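Long-range contact in glucose import ATP-binding protein GlcV (Sulfolobus solfataricus, PDB 1OXX), which hydrolyses ATP to power glucose uptake as the ATP-binding subunit of an ABC transporter in the cell membrane: residues K11-L21 with G43-I51. The protein carries 1 engineered substitution. Numbering follows the deposited sequence. Where two conformers were deposited one is given.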
ATOM      1  N   LYS A  11      15.097  -5.773 -13.141  1.00  6.12           N
ATOM      2  CA  LYS A  11      14.268  -5.934 -14.323  1.00  5.88           C
ATOM      3  C   LYS A  11      14.416  -4.664 -15.154  1.00  6.47           C
ATOM      4  O   LYS A  11      14.203  -3.557 -14.654  1.00  6.70           O
ATOM      5  CB  LYS A  11      12.795  -6.148 -13.965  1.00  7.72           C
ATOM      6  CG  LYS A  11      11.911  -6.353 -15.176  1.00 10.62           C
ATOM      7  CD  LYS A  11      12.307  -7.581 -15.957  1.00 12.57           C
ATOM      8  CE  LYS A  11      11.413  -7.785 -17.157  1.00 17.99           C
ATOM      9  NZ  LYS A  11      11.820  -9.003 -17.895  1.00 16.17           N
ATOM     10  N   VAL A  12      14.824  -4.839 -16.407  1.00  8.88           N
ATOM     11  CA  VAL A  12      14.957  -3.731 -17.328  1.00  5.89           C
ATOM     12  C   VAL A  12      14.021  -3.914 -18.509  1.00  7.23           C
ATOM     13  O   VAL A  12      13.608  -5.035 -18.836  1.00  9.90           O
ATOM     14  CB  VAL A  12      16.404  -3.577 -17.846  1.00  8.14           C
ATOM     15  CG1 VAL A  12      17.377  -3.512 -16.696  1.00  9.35           C
ATOM     16  CG2 VAL A  12      16.756  -4.696 -18.801  1.00  7.69           C
ATOM     17  N   PHE A  13      13.657  -2.791 -19.109  1.00  5.69           N
ATOM     18  CA  PHE A  13      12.880  -2.760 -20.336  1.00  7.24           C
ATOM     19  C   PHE A  13      13.619  -1.851 -21.320  1.00  5.67           C
ATOM     20  O   PHE A  13      14.614  -1.214 -20.960  1.00  5.36           O
ATOM     21  CB  PHE A  13      11.474  -2.224 -20.072  1.00  7.34           C
ATOM     22  CG  PHE A  13      10.633  -3.125 -19.210  1.00 10.50           C
ATOM     23  CD1 PHE A  13      10.346  -2.780 -17.902  1.00  9.51           C
ATOM     24  CD2 PHE A  13      10.139  -4.315 -19.705  1.00 13.57           C
ATOM     25  CE1 PHE A  13       9.568  -3.609 -17.100  1.00 10.81           C
ATOM     26  CE2 PHE A  13       9.365  -5.145 -18.908  1.00 16.58           C
ATOM     27  CZ  PHE A  13       9.078  -4.789 -17.612  1.00 13.50           C
ATOM     28  N   LYS A  14      13.128  -1.785 -22.557  1.00  9.30           N
ATOM     29  CA  LYS A  14      13.705  -0.927 -23.583  1.00  6.89           C
ATOM     30  C   LYS A  14      15.212  -1.174 -23.719  1.00  6.27           C
ATOM     31  O   LYS A  14      16.021  -0.258 -23.842  1.00  5.70           O
ATOM     32  CB  LYS A  14      13.398   0.540 -23.280  1.00 10.54           C
ATOM     33  CG  LYS A  14      11.899   0.869 -23.350  1.00 11.08           C
ATOM     34  CD  LYS A  14      11.592   2.203 -22.700  1.00 23.27           C
ATOM     35  CE  LYS A  14      10.153   2.622 -22.935  1.00 32.22           C
ATOM     36  NZ  LYS A  14       9.923   2.950 -24.362  1.00 25.52           N
ATOM     37  N   LYS A  15      15.570  -2.449 -23.718  1.00  4.62           N
ATOM     38  CA  LYS A  15      16.948  -2.917 -23.904  1.00  8.25           C
ATOM     39  C   LYS A  15      17.948  -2.387 -22.875  1.00  7.21           C
ATOM     40  O   LYS A  15      19.154  -2.339 -23.131  1.00 10.39           O
ATOM     41  CB  LYS A  15      17.427  -2.629 -25.332  1.00  6.05           C
ATOM     42  CG  LYS A  15      16.532  -3.248 -26.401  1.00 15.63           C
ATOM     43  CD  LYS A  15      17.131  -3.138 -27.791  1.00 19.26           C
ATOM     44  CE  LYS A  15      18.272  -4.136 -27.975  0.50 22.53           C
ATOM     45  NZ  LYS A  15      18.648  -4.338 -29.402  0.50 21.17           N
ATOM     46  N   GLY A  16      17.440  -2.015 -21.701  1.00  5.17           N
ATOM     47  CA  GLY A  16      18.271  -1.532 -20.614  1.00  5.91           C
ATOM     48  C   GLY A  16      18.023  -0.086 -20.254  1.00  5.77           C
ATOM     49  O   GLY A  16      18.431   0.388 -19.201  1.00  5.94           O
ATOM     50  N   LYS A  17      17.351   0.635 -21.135  1.00  4.32           N
ATOM     51  CA  LYS A  17      17.165   2.063 -20.928  1.00  3.43           C
ATOM     52  C   LYS A  17      16.294   2.385 -19.728  1.00  7.22           C
ATOM     53  O   LYS A  17      16.485   3.407 -19.076  1.00  5.98           O
ATOM     54  CB  LYS A  17      16.601   2.719 -22.179  1.00  4.01           C
ATOM     55  CG  LYS A  17      16.420   4.207 -22.071  1.00  4.53           C
ATOM     56  CD  LYS A  17      16.166   4.805 -23.418  1.00  4.46           C
ATOM     57  CE  LYS A  17      15.891   6.290 -23.321  1.00  4.29           C
ATOM     58  NZ  LYS A  17      15.941   6.953 -24.647  1.00  6.04           N
ATOM     59  N   VAL A  18      15.335   1.519 -19.457  1.00  4.97           N
ATOM     60  CA  VAL A  18      14.467   1.656 -18.296  1.00  6.05           C
ATOM     61  C   VAL A  18      14.778   0.550 -17.296  1.00  6.96           C
ATOM     62  O   VAL A  18      14.772  -0.627 -17.650  1.00  7.91           O
ATOM     63  CB  VAL A  18      12.996   1.546 -18.709  1.00  9.88           C
ATOM     64  CG1 VAL A  18      12.110   1.437 -17.479  1.00 14.97           C
ATOM     65  CG2 VAL A  18      12.605   2.730 -19.580  1.00 15.45           C
ATOM     66  N   VAL A  19      15.085   0.932 -16.061  1.00  7.34           N
ATOM     67  CA  VAL A  19      15.370  -0.018 -14.996  1.00  9.15           C
ATOM     68  C   VAL A  19      14.198   0.019 -14.028  1.00  9.56           C
ATOM     69  O   VAL A  19      14.084   0.926 -13.200  1.00 11.57           O
ATOM     70  CB  VAL A  19      16.684   0.301 -14.289  1.00  8.62           C
ATOM     71  CG1 VAL A  19      16.929  -0.698 -13.169  1.00 10.08           C
ATOM     72  CG2 VAL A  19      17.838   0.285 -15.287  1.00  8.14           C
ATOM     73  N   ALA A  20      13.313  -0.955 -14.172  1.00  7.51           N
ATOM     74  CA  ALA A  20      12.084  -0.988 -13.391  1.00  7.91           C
ATOM     75  C   ALA A  20      12.318  -1.456 -11.960  1.00  7.61           C
ATOM     76  O   ALA A  20      11.643  -1.007 -11.024  1.00  8.52           O
ATOM     77  CB  ALA A  20      11.067  -1.884 -14.076  1.00  9.74           C
ATOM     78  N   LEU A  21      13.241  -2.400 -11.807  1.00  7.41           N
ATOM     79  CA  LEU A  21      13.652  -2.891 -10.500  1.00  6.85           C
ATOM     80  C   LEU A  21      15.164  -2.986 -10.486  1.00  5.46           C
ATOM     81  O   LEU A  21      15.773  -3.522 -11.426  1.00  6.56           O
ATOM     82  CB  LEU A  21      13.052  -4.267 -10.200  1.00  8.58           C
ATOM     83  CG  LEU A  21      11.538  -4.377 -10.156  1.00  8.68           C
ATOM     84  CD1 LEU A  21      11.162  -5.843 -10.106  1.00  9.67           C
ATOM     85  CD2 LEU A  21      10.978  -3.625  -8.972  1.00 11.03           C
ATOM     86  N   GLY A  43       6.018  -0.487 -11.838  1.00 10.61           N
ATOM     87  CA  GLY A  43       7.150  -1.116 -11.168  1.00 22.31           C
ATOM     88  C   GLY A  43       6.719  -2.112 -10.109  1.00 11.72           C
ATOM     89  O   GLY A  43       7.273  -3.204  -9.983  1.00 11.01           O
ATOM     90  N   LYS A  44       5.721  -1.725  -9.337  1.00 11.52           N
ATOM     91  CA  LYS A  44       5.149  -2.636  -8.360  1.00 10.96           C
ATOM     92  C   LYS A  44       4.512  -3.823  -9.067  1.00 10.17           C
ATOM     93  O   LYS A  44       4.630  -4.948  -8.598  1.00  7.63           O
ATOM     94  CB  LYS A  44       4.097  -1.928  -7.512  1.00  9.84           C
ATOM     95  CG  LYS A  44       4.648  -0.883  -6.569  1.00 14.22           C
ATOM     96  CD  LYS A  44       3.517  -0.211  -5.772  1.00 18.57           C
ATOM     97  CE  LYS A  44       2.676   0.709  -6.661  1.00 26.89           C
ATOM     98  NZ  LYS A  44       1.874   1.695  -5.873  1.00 26.57           N
ATOM     99  N   THR A  45       3.810  -3.577 -10.168  1.00  8.23           N
ATOM    100  CA  THR A  45       3.182  -4.655 -10.911  1.00  9.53           C
ATOM    101  C   THR A  45       4.255  -5.523 -11.550  1.00  7.91           C
ATOM    102  O   THR A  45       4.087  -6.745 -11.634  1.00  9.22           O
ATOM    103  CB  THR A  45       2.209  -4.083 -11.964  1.00  9.31           C
ATOM    104  OG1 THR A  45       1.033  -3.614 -11.294  1.00 15.09           O
ATOM    105  CG2 THR A  45       1.731  -5.156 -12.931  1.00 13.14           C
ATOM    106  N   THR A  46       5.350  -4.906 -11.991  1.00 10.25           N
ATOM    107  CA  THR A  46       6.458  -5.690 -12.531  1.00 10.45           C
ATOM    108  C   THR A  46       6.957  -6.659 -11.461  1.00  6.38           C
ATOM    109  O   THR A  46       7.150  -7.845 -11.716  1.00  7.51           O
ATOM    110  CB  THR A  46       7.569  -4.783 -13.008  1.00 14.75           C
ATOM    111  OG1 THR A  46       7.107  -4.049 -14.153  1.00 16.26           O
ATOM    112  CG2 THR A  46       8.781  -5.592 -13.515  1.00 14.38           C
ATOM    113  N   PHE A  47       7.170  -6.157 -10.255  1.00  6.71           N
ATOM    114  CA  PHE A  47       7.581  -7.018  -9.151  1.00  4.31           C
ATOM    115  C   PHE A  47       6.574  -8.143  -8.953  1.00  5.04           C
ATOM    116  O   PHE A  47       6.934  -9.310  -8.842  1.00  5.74           O
ATOM    117  CB  PHE A  47       7.702  -6.210  -7.856  1.00  7.07           C
ATOM    118  CG  PHE A  47       8.147  -7.018  -6.667  1.00  9.05           C
ATOM    119  CD1 PHE A  47       9.474  -7.378  -6.512  1.00 14.74           C
ATOM    120  CD2 PHE A  47       7.244  -7.412  -5.700  1.00 10.20           C
ATOM    121  CE1 PHE A  47       9.888  -8.124  -5.409  1.00 14.61           C
ATOM    122  CE2 PHE A  47       7.659  -8.149  -4.601  1.00 13.60           C
ATOM    123  CZ  PHE A  47       8.978  -8.506  -4.460  1.00 14.28           C
ATOM    124  N   MET A  48       5.298  -7.797  -8.942  1.00  3.54           N
ATOM    125  CA  MET A  48       4.294  -8.804  -8.705  1.00  7.66           C
ATOM    126  C   MET A  48       4.273  -9.864  -9.802  1.00  7.80           C
ATOM    127  O   MET A  48       4.070 -11.059  -9.546  1.00  7.48           O
ATOM    128  CB  MET A  48       2.923  -8.142  -8.589  1.00 10.01           C
ATOM    129  CG  MET A  48       1.831  -9.160  -8.255  0.33 18.19           C
ATOM    130  SD  MET A  48       0.696  -8.755  -6.925  0.33 13.85           S
ATOM    131  CE  MET A  48       1.636  -9.309  -5.540  0.33 11.63           C
ATOM    132  N   ARG A  49       4.447  -9.417 -11.043  1.00  6.72           N
ATOM    133  CA  ARG A  49       4.452 -10.330 -12.173  1.00  8.78           C
ATOM    134  C   ARG A  49       5.642 -11.288 -12.085  1.00  6.66           C
ATOM    135  O   ARG A  49       5.540 -12.445 -12.484  1.00  7.20           O
ATOM    136  CB  ARG A  49       4.474  -9.548 -13.491  1.00  8.93           C
ATOM    137  CG  ARG A  49       3.131  -8.952 -13.846  1.00 13.13           C
ATOM    138  CD  ARG A  49       3.138  -8.056 -15.063  1.00 15.06           C
ATOM    139  NE  ARG A  49       3.333  -8.767 -16.319  1.00 17.55           N
ATOM    140  CZ  ARG A  49       2.373  -9.412 -16.962  1.00 18.85           C
ATOM    141  NH1 ARG A  49       1.148  -9.434 -16.474  1.00 19.93           N
ATOM    142  NH2 ARG A  49       2.636 -10.021 -18.111  1.00 21.72           N
ATOM    143  N   ILE A  50       6.765 -10.805 -11.559  1.00  6.40           N
ATOM    144  CA  ILE A  50       7.920 -11.670 -11.372  1.00  4.58           C
ATOM    145  C   ILE A  50       7.629 -12.704 -10.286  1.00  4.39           C
ATOM    146  O   ILE A  50       7.969 -13.888 -10.431  1.00  5.71           O
ATOM    147  CB  ILE A  50       9.174 -10.836 -11.085  1.00  5.87           C
ATOM    148  CG1 ILE A  50       9.634 -10.184 -12.380  1.00  8.94           C
ATOM    149  CG2 ILE A  50      10.278 -11.694 -10.513  1.00  8.80           C
ATOM    150  CD1 ILE A  50      10.771  -9.197 -12.227  1.00  6.35           C
ATOM    151  N   ILE A  51       7.019 -12.286  -9.179  1.00  4.52           N
ATOM    152  CA  ILE A  51       6.653 -13.274  -8.154  1.00  4.91           C
ATOM    153  C   ILE A  51       5.649 -14.291  -8.722  1.00  4.90           C
ATOM    154  O   ILE A  51       5.732 -15.471  -8.403  1.00  6.00           O
ATOM    155  CB  ILE A  51       6.082 -12.594  -6.883  1.00  6.22           C
ATOM    156  CG1 ILE A  51       7.037 -11.534  -6.336  1.00  4.85           C
ATOM    157  CG2 ILE A  51       5.757 -13.635  -5.830  1.00  4.70           C
ATOM    158  CD1 ILE A  51       8.421 -12.041  -6.007  1.00  6.75           C
TER
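Leu21 makes the broadest apolar contact with helix 43-51: its CD1 methyl meets the CD1 of Ile50 tip to tip at 4.0 Å and lies 4.1 Å from CB of Phe47, close to the plane of that ring at its edge. The other branch, CD2, rests 3.9 Å from the carbonyl O of Gly43, where the bare backbone lets the chain at Ala20, itself a small residue, come close; CA of Ala20 and CA of Gly43 are 5.4 Å apart. The fork of the leucine lets one side chain touch both the Gly43 carbonyl and the Ile50 methyl.

This is the helix of the Walker A motif, or P-loop, whose Gly43 to Thr46 are inferred to bind ATP; the hairpin belongs to the antiparallel beta subdomain of the ABC ATPase, which packs on the helix. Ala20 and Leu21 both face Lys11 in a classic beta bulge, and both point toward the helix.

Thr46 suits a mixed setting. With chi1 at -68°, its OG1 lies beside the backbone N and CG2 points anti to it, meeting CG of Lys11 at 3.6 Å. Lys11 offers an aliphatic stem to pack here, then bends at chi2 (62°) and carries its charged NZ away to a salt bridge with Asp55. OG1 of Thr46, hydrogen-bonded to Ala42 O, lies 3.9 Å from CE1 of Phe13, at the ring edge. Replacing this phenylalanine by an alanine would probably leave the Thr46 hydroxyl and methyl without their aromatic neighbour, opening a gap beside the helix.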